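Local coordinates for protein tRNA dimethylallyltransferase (Staphylococcus epidermidis ATCC 12228, PDB 3D3Q) that probably transfers a dimethylallyl group from dimethylallyl diphosphate to the adenine at position 37 of tRNAs that read codons beginning with uridine, at residues Phe8-Val13 with Val98-Gly104; Ile25-Lys29 with Glu58-His64; Leu200-Ser206 with Val290-Glu296. The contacts are given in a common frame with arbitrary orientation. Numbering follows the deposited sequence.

In the fold
The chain starts with strand 8-13, a central strand of a parallel sheet, and passes through the predicted ATP-binding loop into helix 20-30. Contact 2 sets this helix against the 58-64 loop, which comes after strand 33-37. It closes a short loop nested inside the larger one closed by contact 1, where strand 98-102 returns beside strand 8-13. The two contacts touch where I100 packs on A28. Contact 3 follows in series. A largely helical excursion separates strand 197-204 from the edge strand 291-294. Strands 8-13 and 197-204 are neighbours, so contacts 1 and 3 share one sheet. Contacts 2 and 3 do not touch.

Contact 1: Phe8-Val13 with Val98-Gly104; sequences FLIVIV and VPIIAGG
F8-V13 is a beta strand throughout. In V98-G104 the strand runs to A102, and G103 and G104 leave it as a loop. The strands are parallel, with axes 4.9 Å apart and crossing at -20°. I10 pairs with I100 (CA-CA 4.7 Å), V11 with I101 (5.1 Å) and I12 with A102 (5.2 Å). Four hydrogen bonds form the ladder: I10 N to P99 O 3.1 Å, I101 N to I10 O 3.0 Å, I12 N to I101 O 3.1 Å, and G103 N to I12 O 3.1 Å.

I10, I12, I100 and A102 lie on one face, and I10 CB meets I100 CG2 at 3.9 Å. V11 and I101 lie on the other. With chi1 p, I101 brings its CD1 to 3.3 Å from V11 CG2 and 3.9 Å from L9 CD2. L9 CD1 sits 3.7 Å from P99 CB. The F8 ring turns its edge to V98, CD2 to CG1 4.1 Å.

This is the core of a P-loop NTPase sheet, and strand 8-13 leads into the predicted ATP-binding loop. Strand 197-204 flanks strand 8-13 on its other side, strand 33-37 flanks 98-102, helix 20-30 packs against I12, I100 and A102, and helix 78-94 on L9 and P99.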
loop_
_atom_site.group_PDB
_atom_site.type_symbol
_atom_site.label_atom_id
_atom_site.label_comp_id
_atom_site.label_asym_id
_atom_site.label_seq_id
_atom_site.Cartn_x
_atom_site.Cartn_y
_atom_site.Cartn_z
ATOM N N PHE A 8 13.441 -1.963 -14.646
ATOM C CA PHE A 8 12.201 -2.659 -14.338
ATOM C C PHE A 8 12.071 -2.867 -12.834
ATOM O O PHE A 8 13.025 -3.281 -12.171
ATOM C CB PHE A 8 12.153 -4.020 -15.040
ATOM C CG PHE A 8 10.838 -4.731 -14.889
ATOM C CD1 PHE A 8 9.673 -4.177 -15.411
ATOM C CD2 PHE A 8 10.754 -5.939 -14.221
ATOM C CE1 PHE A 8 8.442 -4.820 -15.271
ATOM C CE2 PHE A 8 9.525 -6.588 -14.078
ATOM C CZ PHE A 8 8.368 -6.019 -14.608
ATOM N N LEU A 9 10.881 -2.576 -12.311
ATOM C CA LEU A 9 10.591 -2.728 -10.886
ATOM C C LEU A 9 9.162 -3.221 -10.642
ATOM O O LEU A 9 8.234 -2.709 -11.263
ATOM C CB LEU A 9 10.757 -1.389 -10.179
ATOM C CG LEU A 9 10.474 -1.426 -8.685
ATOM C CD1 LEU A 9 11.622 -2.077 -7.957
ATOM C CD2 LEU A 9 10.285 -0.023 -8.192
ATOM N N ILE A 10 8.981 -4.203 -9.756
ATOM C CA ILE A 10 7.635 -4.701 -9.429
ATOM C C ILE A 10 7.252 -4.110 -8.087
ATOM O O ILE A 10 8.075 -4.065 -7.176
ATOM C CB ILE A 10 7.549 -6.259 -9.250
ATOM C CG1 ILE A 10 7.878 -6.999 -10.548
ATOM C CG2 ILE A 10 6.127 -6.653 -8.869
ATOM C CD1 ILE A 10 6.835 -6.812 -11.617
ATOM N N VAL A 11 6.015 -3.645 -7.956
ATOM C CA VAL A 11 5.566 -3.081 -6.675
ATOM C C VAL A 11 4.223 -3.741 -6.284
ATOM O O VAL A 11 3.230 -3.654 -7.019
ATOM C CB VAL A 11 5.393 -1.517 -6.753
ATOM C CG1 VAL A 11 5.171 -0.938 -5.373
ATOM C CG2 VAL A 11 6.607 -0.884 -7.380
ATOM N N ILE A 12 4.203 -4.401 -5.129
ATOM C CA ILE A 12 3.011 -5.094 -4.650
ATOM C C ILE A 12 2.537 -4.523 -3.318
ATOM O O ILE A 12 3.048 -4.887 -2.255
ATOM C CB ILE A 12 3.289 -6.605 -4.484
ATOM C CG1 ILE A 12 3.848 -7.164 -5.794
ATOM C CG2 ILE A 12 2.011 -7.337 -4.128
ATOM C CD1 ILE A 12 4.320 -8.598 -5.708
ATOM N N VAL A 13 1.560 -3.621 -3.382
ATOM C CA VAL A 13 1.017 -2.989 -2.187
ATOM C C VAL A 13 -0.285 -3.654 -1.814
ATOM O O VAL A 13 -0.885 -4.333 -2.632
ATOM C CB VAL A 13 0.746 -1.486 -2.413
ATOM C CG1 VAL A 13 2.050 -0.743 -2.677
ATOM C CG2 VAL A 13 -0.203 -1.307 -3.575
ATOM N N VAL A 98 15.540 -9.244 -10.520
ATOM C CA VAL A 98 14.355 -8.412 -10.587
ATOM C C VAL A 98 14.014 -7.770 -9.266
ATOM O O VAL A 98 13.526 -8.435 -8.348
ATOM C CB VAL A 98 13.141 -9.221 -11.031
ATOM C CG1 VAL A 98 11.916 -8.324 -11.075
ATOM C CG2 VAL A 98 13.411 -9.837 -12.381
ATOM N N PRO A 99 14.260 -6.458 -9.151
ATOM C CA PRO A 99 13.967 -5.727 -7.922
ATOM C C PRO A 99 12.448 -5.681 -7.662
ATOM O O PRO A 99 11.669 -5.217 -8.509
ATOM C CB PRO A 99 14.561 -4.357 -8.196
ATOM C CG PRO A 99 14.320 -4.200 -9.655
ATOM C CD PRO A 99 14.705 -5.543 -10.212
ATOM N N ILE A 100 12.041 -6.156 -6.481
ATOM C CA ILE A 100 10.628 -6.213 -6.088
ATOM C C ILE A 100 10.447 -5.571 -4.720
ATOM O O ILE A 100 11.140 -5.925 -3.769
ATOM C CB ILE A 100 10.148 -7.679 -5.957
ATOM C CG1 ILE A 100 10.518 -8.477 -7.208
ATOM C CG2 ILE A 100 8.670 -7.716 -5.755
ATOM C CD1 ILE A 100 10.592 -9.961 -6.961
ATOM N N ILE A 101 9.523 -4.629 -4.618
ATOM C CA ILE A 101 9.262 -4.003 -3.333
ATOM C C ILE A 101 7.892 -4.480 -2.844
ATOM O O ILE A 101 6.887 -4.384 -3.543
ATOM C CB ILE A 101 9.312 -2.458 -3.413
ATOM C CG1 ILE A 101 8.390 -1.961 -4.513
ATOM C CG2 ILE A 101 10.736 -2.009 -3.674
ATOM C CD1 ILE A 101 8.470 -0.477 -4.722
ATOM N N ALA A 102 7.892 -5.032 -1.637
ATOM C CA ALA A 102 6.705 -5.552 -1.009
ATOM C C ALA A 102 6.276 -4.573 0.054
ATOM O O ALA A 102 7.098 -4.094 0.841
ATOM C CB ALA A 102 6.999 -6.885 -0.386
ATOM N N GLY A 103 4.985 -4.260 0.057
ATOM C CA GLY A 103 4.443 -3.347 1.049
ATOM C C GLY A 103 4.748 -1.895 0.791
ATOM O O GLY A 103 5.166 -1.520 -0.302
ATOM N N GLY A 104 4.533 -1.081 1.819
ATOM C CA GLY A 104 4.775 0.343 1.714
ATOM C C GLY A 104 3.477 1.132 1.720
ATOM O O GLY A 104 2.422 0.599 1.394
#

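Contact 2: Ile25-Lys29 with Glu58-His64; sequences IEVAK and EMEGIPH
A helix packs here on an irregular loop, partly buried beside the sheet's 64-65 edge. I25-K29 lies in the C-terminal half of helix 20-30. E58-P63 is loop, and H64 opens the short strand 64-65. M59 to I62 forms a type I' beta turn, with E60 at phi/psi 40/40 and G61 at 93/-34. I25 and I62 are nearest, CA-CA 6.7 Å, and both point toward each other. I25 CG2 lies 3.9 Å from I62 CG1, and A28 CB 3.7 Å from I62 CG2. I25 (m, t) extends its CD1 to 3.6 Å from M59 CA, and its CG1 meets the edge of the H64 ring, 4.0 Å from NE2. This helix follows the P-loop, as in P-loop NTPases, and I35 of strand 33-37 touches I25, I62 and H64. At the surface K29 NZ makes a salt bridge to E60 OE1 at 2.9 Å. The same NZ is 3.6 Å from E26 OE2, so one lysine offsets two carboxylates.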
loop_
_atom_site.group_PDB
_atom_site.type_symbol
_atom_site.label_atom_id
_atom_site.label_comp_id
_atom_site.label_asym_id
_atom_site.label_seq_id
_atom_site.Cartn_x
_atom_site.Cartn_y
_atom_site.Cartn_z
ATOM N N ILE A 25 6.978 -13.184 -2.608
ATOM C CA ILE A 25 7.906 -14.290 -2.624
ATOM C C ILE A 25 7.656 -15.205 -3.830
ATOM O O ILE A 25 8.606 -15.634 -4.500
ATOM C CB ILE A 25 7.820 -15.069 -1.292
ATOM C CG1 ILE A 25 8.226 -14.133 -0.149
ATOM C CG2 ILE A 25 8.707 -16.290 -1.322
ATOM C CD1 ILE A 25 8.307 -14.787 1.190
ATOM N N GLU A 26 6.390 -15.490 -4.129
ATOM C CA GLU A 26 6.051 -16.349 -5.272
ATOM C C GLU A 26 6.565 -15.754 -6.586
ATOM O O GLU A 26 7.042 -16.482 -7.457
ATOM C CB GLU A 26 4.530 -16.569 -5.348
ATOM C CG GLU A 26 3.983 -17.444 -4.209
ATOM C CD GLU A 26 4.546 -18.875 -4.209
ATOM O OE1 GLU A 26 4.136 -19.693 -5.076
ATOM O OE2 GLU A 26 5.414 -19.179 -3.344
ATOM N N VAL A 27 6.462 -14.432 -6.717
ATOM C CA VAL A 27 6.938 -13.736 -7.905
ATOM C C VAL A 27 8.461 -13.772 -7.899
ATOM O O VAL A 27 9.096 -13.941 -8.932
ATOM C CB VAL A 27 6.485 -12.278 -7.904
ATOM C CG1 VAL A 27 7.107 -11.541 -9.057
ATOM C CG2 VAL A 27 4.988 -12.219 -7.977
ATOM N N ALA A 28 9.036 -13.621 -6.713
ATOM C CA ALA A 28 10.470 -13.634 -6.551
ATOM C C ALA A 28 11.037 -14.992 -6.916
ATOM O O ALA A 28 12.153 -15.095 -7.432
ATOM C CB ALA A 28 10.832 -13.289 -5.129
ATOM N N LYS A 29 10.274 -16.045 -6.652
ATOM C CA LYS A 29 10.733 -17.389 -6.971
ATOM C C LYS A 29 10.538 -17.753 -8.432
ATOM O O LYS A 29 11.248 -18.608 -8.938
ATOM C CB LYS A 29 10.020 -18.428 -6.104
ATOM C CG LYS A 29 10.463 -18.451 -4.652
ATOM C CD LYS A 29 10.093 -19.783 -3.989
ATOM C CE LYS A 29 8.580 -20.068 -4.042
ATOM N NZ LYS A 29 8.208 -21.395 -3.452
ATOM N N GLU A 58 9.904 -18.007 6.506
ATOM C CA GLU A 58 8.861 -17.733 5.545
ATOM C C GLU A 58 9.388 -17.111 4.263
ATOM O O GLU A 58 8.751 -17.202 3.215
ATOM C CB GLU A 58 7.808 -16.837 6.189
ATOM C CG GLU A 58 7.228 -17.428 7.474
ATOM C CD GLU A 58 6.175 -16.533 8.104
ATOM O OE1 GLU A 58 6.483 -15.347 8.362
ATOM O OE2 GLU A 58 5.045 -17.023 8.343
HETATM N N MSE A 59 10.557 -16.485 4.339
HETATM C CA MSE A 59 11.169 -15.853 3.166
HETATM C C MSE A 59 11.581 -16.871 2.112
HETATM O O MSE A 59 12.023 -16.498 1.026
HETATM C CB MSE A 59 12.405 -15.058 3.578
HETATM C CG MSE A 59 12.127 -13.849 4.440
HETATM SE SE MSE A 59 13.760 -12.872 4.838
HETATM C CE MSE A 59 13.416 -12.416 6.694
ATOM N N GLU A 60 11.445 -18.153 2.454
ATOM C CA GLU A 60 11.795 -19.267 1.568
ATOM C C GLU A 60 13.070 -19.076 0.754
ATOM O O GLU A 60 13.114 -19.451 -0.412
ATOM C CB GLU A 60 10.633 -19.569 0.619
ATOM C CG GLU A 60 9.603 -20.530 1.185
ATOM C CD GLU A 60 8.266 -20.433 0.471
ATOM O OE1 GLU A 60 8.261 -20.268 -0.775
ATOM O OE2 GLU A 60 7.218 -20.536 1.153
ATOM N N GLY A 61 14.104 -18.506 1.357
ATOM C CA GLY A 61 15.340 -18.331 0.624
ATOM C C GLY A 61 15.467 -16.983 -0.052
ATOM O O GLY A 61 16.565 -16.440 -0.156
ATOM N N ILE A 62 14.359 -16.430 -0.525
ATOM C CA ILE A 62 14.413 -15.132 -1.176
ATOM C C ILE A 62 14.966 -14.085 -0.213
ATOM O O ILE A 62 14.436 -13.883 0.875
ATOM C CB ILE A 62 13.024 -14.674 -1.610
ATOM C CG1 ILE A 62 12.392 -15.711 -2.548
ATOM C CG2 ILE A 62 13.129 -13.288 -2.232
ATOM C CD1 ILE A 62 13.143 -15.923 -3.833
ATOM N N PRO A 63 16.041 -13.399 -0.602
ATOM C CA PRO A 63 16.638 -12.371 0.258
ATOM C C PRO A 63 15.792 -11.100 0.409
ATOM O O PRO A 63 15.335 -10.537 -0.583
ATOM C CB PRO A 63 17.981 -12.095 -0.425
ATOM C CG PRO A 63 17.686 -12.360 -1.867
ATOM C CD PRO A 63 16.871 -13.627 -1.797
ATOM N N HIS A 64 15.585 -10.658 1.652
ATOM C CA HIS A 64 14.802 -9.451 1.918
ATOM C C HIS A 64 15.659 -8.302 2.504
ATOM O O HIS A 64 16.571 -8.528 3.303
ATOM C CB HIS A 64 13.626 -9.758 2.868
ATOM C CG HIS A 64 12.567 -10.637 2.275
ATOM N ND1 HIS A 64 11.254 -10.601 2.695
ATOM C CD2 HIS A 64 12.622 -11.596 1.319
ATOM C CE1 HIS A 64 10.548 -11.494 2.025
ATOM N NE2 HIS A 64 11.355 -12.111 1.183
#

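Contact 3: Leu200-Ser206 with Val290-Glu296; sequences LIGIEMS and VHWLNKE
L200-E204 is the end of strand 197-204. It runs parallel to the edge strand H291-N294, with axes 4.5 Å apart and crossing at -30°. L200 starts the pairing: its O accepts H291 N at 2.9 Å, and its CD2 meets V290 CG2 at 3.5 Å. I201 pairs with H291 (CA-CA 4.6 Å), and its CD1 packs on L293 CD1 at 3.8 Å. Next, G202 pairs with W292 (CA-CA 4.6 Å). G202 N donates to H291 O at 3.2 Å and G202 O accepts L293 N at 2.7 Å. A CB on G202 would clash with W292 CZ3 and be tight against V290 CG1, so the bare glycine lets the indole (chi1 m, chi2 96°) pass close to the strand. I203 pairs with L293; its CG2 reaches K295 CB at 3.5 Å, and its side chain touches S18 of the predicted ATP-binding loop. E204 pairs with N294: E204 N binds L293 O and E204 O binds K295 N, both 2.9 Å, while E204 CB lies 3.7 Å from W292 CE3. M205, a selenomethionine, leaves the strand and packs on helix 207-224. S206 is the N-cap of that helix, with its OG bonded to T209 N. S206 OG also bonds E296 OE1 at 2.5 Å, an oxygen that T209 OG1 shares and whose position is less certain.

Helix 300-314 covers H291 and L293. On the opposite face, K285 makes a salt bridge to E204 and a cation-pi contact with W292. K285 lies in a segment that, by similarity, meets substrate tRNA, so this face borders the probable RNA-binding surface.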
loop_
_atom_site.group_PDB
_atom_site.type_symbol
_atom_site.label_atom_id
_atom_site.label_comp_id
_atom_site.label_asym_id
_atom_site.label_seq_id
_atom_site.Cartn_x
_atom_site.Cartn_y
_atom_site.Cartn_z
ATOM N N LEU A 200 3.058 -1.552 -10.931
ATOM C CA LEU A 200 2.360 -1.363 -9.676
ATOM C C LEU A 200 1.075 -2.164 -9.553
ATOM O O LEU A 200 0.103 -1.908 -10.260
ATOM C CB LEU A 200 2.071 0.122 -9.493
ATOM C CG LEU A 200 1.539 0.602 -8.154
ATOM C CD1 LEU A 200 2.579 0.404 -7.055
ATOM C CD2 LEU A 200 1.182 2.076 -8.278
ATOM N N ILE A 201 1.075 -3.138 -8.648
ATOM C CA ILE A 201 -0.105 -3.968 -8.441
ATOM C C ILE A 201 -0.549 -3.915 -6.965
ATOM O O ILE A 201 0.271 -3.848 -6.046
ATOM C CB ILE A 201 0.141 -5.457 -8.911
ATOM C CG1 ILE A 201 0.867 -6.252 -7.853
ATOM C CG2 ILE A 201 1.009 -5.499 -10.150
ATOM C CD1 ILE A 201 -0.056 -7.057 -7.024
ATOM N N GLY A 202 -1.862 -3.920 -6.755
ATOM C CA GLY A 202 -2.408 -3.867 -5.413
ATOM C C GLY A 202 -3.481 -4.914 -5.194
ATOM O O GLY A 202 -4.212 -5.261 -6.119
ATOM N N ILE A 203 -3.564 -5.432 -3.971
ATOM C CA ILE A 203 -4.562 -6.435 -3.626
ATOM C C ILE A 203 -5.727 -5.736 -2.951
ATOM O O ILE A 203 -5.573 -5.125 -1.895
ATOM C CB ILE A 203 -3.997 -7.475 -2.669
ATOM C CG1 ILE A 203 -2.729 -8.094 -3.252
ATOM C CG2 ILE A 203 -5.030 -8.548 -2.429
ATOM C CD1 ILE A 203 -2.056 -9.065 -2.308
ATOM N N GLU A 204 -6.894 -5.836 -3.564
ATOM C CA GLU A 204 -8.081 -5.171 -3.055
ATOM C C GLU A 204 -9.114 -6.139 -2.477
ATOM O O GLU A 204 -8.993 -7.349 -2.612
ATOM C CB GLU A 204 -8.713 -4.378 -4.196
ATOM C CG GLU A 204 -9.879 -3.500 -3.801
ATOM C CD GLU A 204 -10.790 -3.197 -4.972
ATOM O OE1 GLU A 204 -11.380 -4.161 -5.518
ATOM O OE2 GLU A 204 -10.906 -2.004 -5.338
HETATM N N MSE A 205 -10.141 -5.591 -1.839
HETATM C CA MSE A 205 -11.195 -6.404 -1.270
HETATM C C MSE A 205 -12.274 -5.484 -0.724
HETATM O O MSE A 205 -12.025 -4.302 -0.499
HETATM C CB MSE A 205 -10.627 -7.295 -0.170
HETATM C CG MSE A 205 -9.872 -6.520 0.882
HETATM SE SE MSE A 205 -8.702 -7.636 1.952
HETATM C CE MSE A 205 -10.071 -8.497 3.020
ATOM N N SER A 206 -13.474 -6.022 -0.526
ATOM C CA SER A 206 -14.590 -5.228 -0.030
ATOM C C SER A 206 -14.343 -4.771 1.393
ATOM O O SER A 206 -13.650 -5.445 2.150
ATOM C CB SER A 206 -15.891 -6.030 -0.096
ATOM O OG SER A 206 -15.944 -7.053 0.890
ATOM N N VAL A 290 -2.860 1.950 -9.921
ATOM C CA VAL A 290 -2.535 0.584 -9.555
ATOM C C VAL A 290 -3.393 -0.441 -10.291
ATOM O O VAL A 290 -4.578 -0.207 -10.542
ATOM C CB VAL A 290 -2.758 0.348 -8.047
ATOM C CG1 VAL A 290 -2.197 -0.996 -7.646
ATOM C CG2 VAL A 290 -2.134 1.467 -7.249
ATOM N N HIS A 291 -2.786 -1.582 -10.626
ATOM C CA HIS A 291 -3.481 -2.692 -11.295
ATOM C C HIS A 291 -3.961 -3.565 -10.133
ATOM O O HIS A 291 -3.239 -4.426 -9.644
ATOM C CB HIS A 291 -2.509 -3.468 -12.197
ATOM C CG HIS A 291 -3.167 -4.510 -13.053
ATOM N ND1 HIS A 291 -3.751 -5.644 -12.531
ATOM C CD2 HIS A 291 -3.299 -4.602 -14.397
ATOM C CE1 HIS A 291 -4.211 -6.396 -13.517
ATOM N NE2 HIS A 291 -3.949 -5.786 -14.658
ATOM N N TRP A 292 -5.183 -3.313 -9.690
ATOM C CA TRP A 292 -5.771 -4.028 -8.576
ATOM C C TRP A 292 -6.190 -5.463 -8.864
ATOM O O TRP A 292 -6.787 -5.742 -9.898
ATOM C CB TRP A 292 -6.992 -3.271 -8.063
ATOM C CG TRP A 292 -6.681 -1.891 -7.617
ATOM C CD1 TRP A 292 -6.800 -0.743 -8.338
ATOM C CD2 TRP A 292 -6.153 -1.517 -6.341
ATOM N NE1 TRP A 292 -6.379 0.330 -7.583
ATOM C CE2 TRP A 292 -5.977 -0.118 -6.354
ATOM C CE3 TRP A 292 -5.816 -2.233 -5.186
ATOM C CZ2 TRP A 292 -5.470 0.582 -5.260
ATOM C CZ3 TRP A 292 -5.314 -1.542 -4.096
ATOM C CH2 TRP A 292 -5.147 -0.142 -4.140
ATOM N N LEU A 293 -5.875 -6.363 -7.931
ATOM C CA LEU A 293 -6.236 -7.779 -8.003
ATOM C C LEU A 293 -7.236 -7.958 -6.888
ATOM O O LEU A 293 -6.895 -7.754 -5.727
ATOM C CB LEU A 293 -5.031 -8.672 -7.724
ATOM C CG LEU A 293 -3.896 -8.470 -8.712
ATOM C CD1 LEU A 293 -2.713 -9.364 -8.383
ATOM C CD2 LEU A 293 -4.433 -8.754 -10.104
ATOM N N ASN A 294 -8.462 -8.339 -7.229
ATOM C CA ASN A 294 -9.514 -8.526 -6.224
ATOM C C ASN A 294 -9.307 -9.844 -5.449
ATOM O O ASN A 294 -9.582 -10.917 -5.952
ATOM C CB ASN A 294 -10.881 -8.493 -6.925
ATOM C CG ASN A 294 -12.047 -8.420 -5.952
ATOM O OD1 ASN A 294 -13.174 -8.128 -6.359
ATOM N ND2 ASN A 294 -11.787 -8.694 -4.667
ATOM N N LYS A 295 -8.812 -9.739 -4.224
ATOM C CA LYS A 295 -8.542 -10.895 -3.393
ATOM C C LYS A 295 -9.782 -11.741 -3.121
ATOM O O LYS A 295 -9.677 -12.921 -2.776
ATOM C CB LYS A 295 -7.949 -10.446 -2.071
ATOM C CG LYS A 295 -7.474 -11.552 -1.202
ATOM C CD LYS A 295 -7.722 -11.237 0.253
ATOM C CE LYS A 295 -6.513 -11.586 1.093
ATOM N NZ LYS A 295 -5.894 -12.864 0.682
ATOM N N GLU A 296 -10.961 -11.156 -3.281
ATOM C CA GLU A 296 -12.203 -11.887 -3.045
ATOM C C GLU A 296 -12.653 -12.695 -4.255
ATOM O O GLU A 296 -13.787 -13.175 -4.300
ATOM C CB GLU A 296 -13.307 -10.902 -2.650
ATOM C CG GLU A 296 -13.145 -10.310 -1.270
ATOM C CD GLU A 296 -14.162 -9.221 -0.979
ATOM O OE1 GLU A 296 -14.232 -8.760 0.183
ATOM O OE2 GLU A 296 -14.888 -8.819 -1.914
#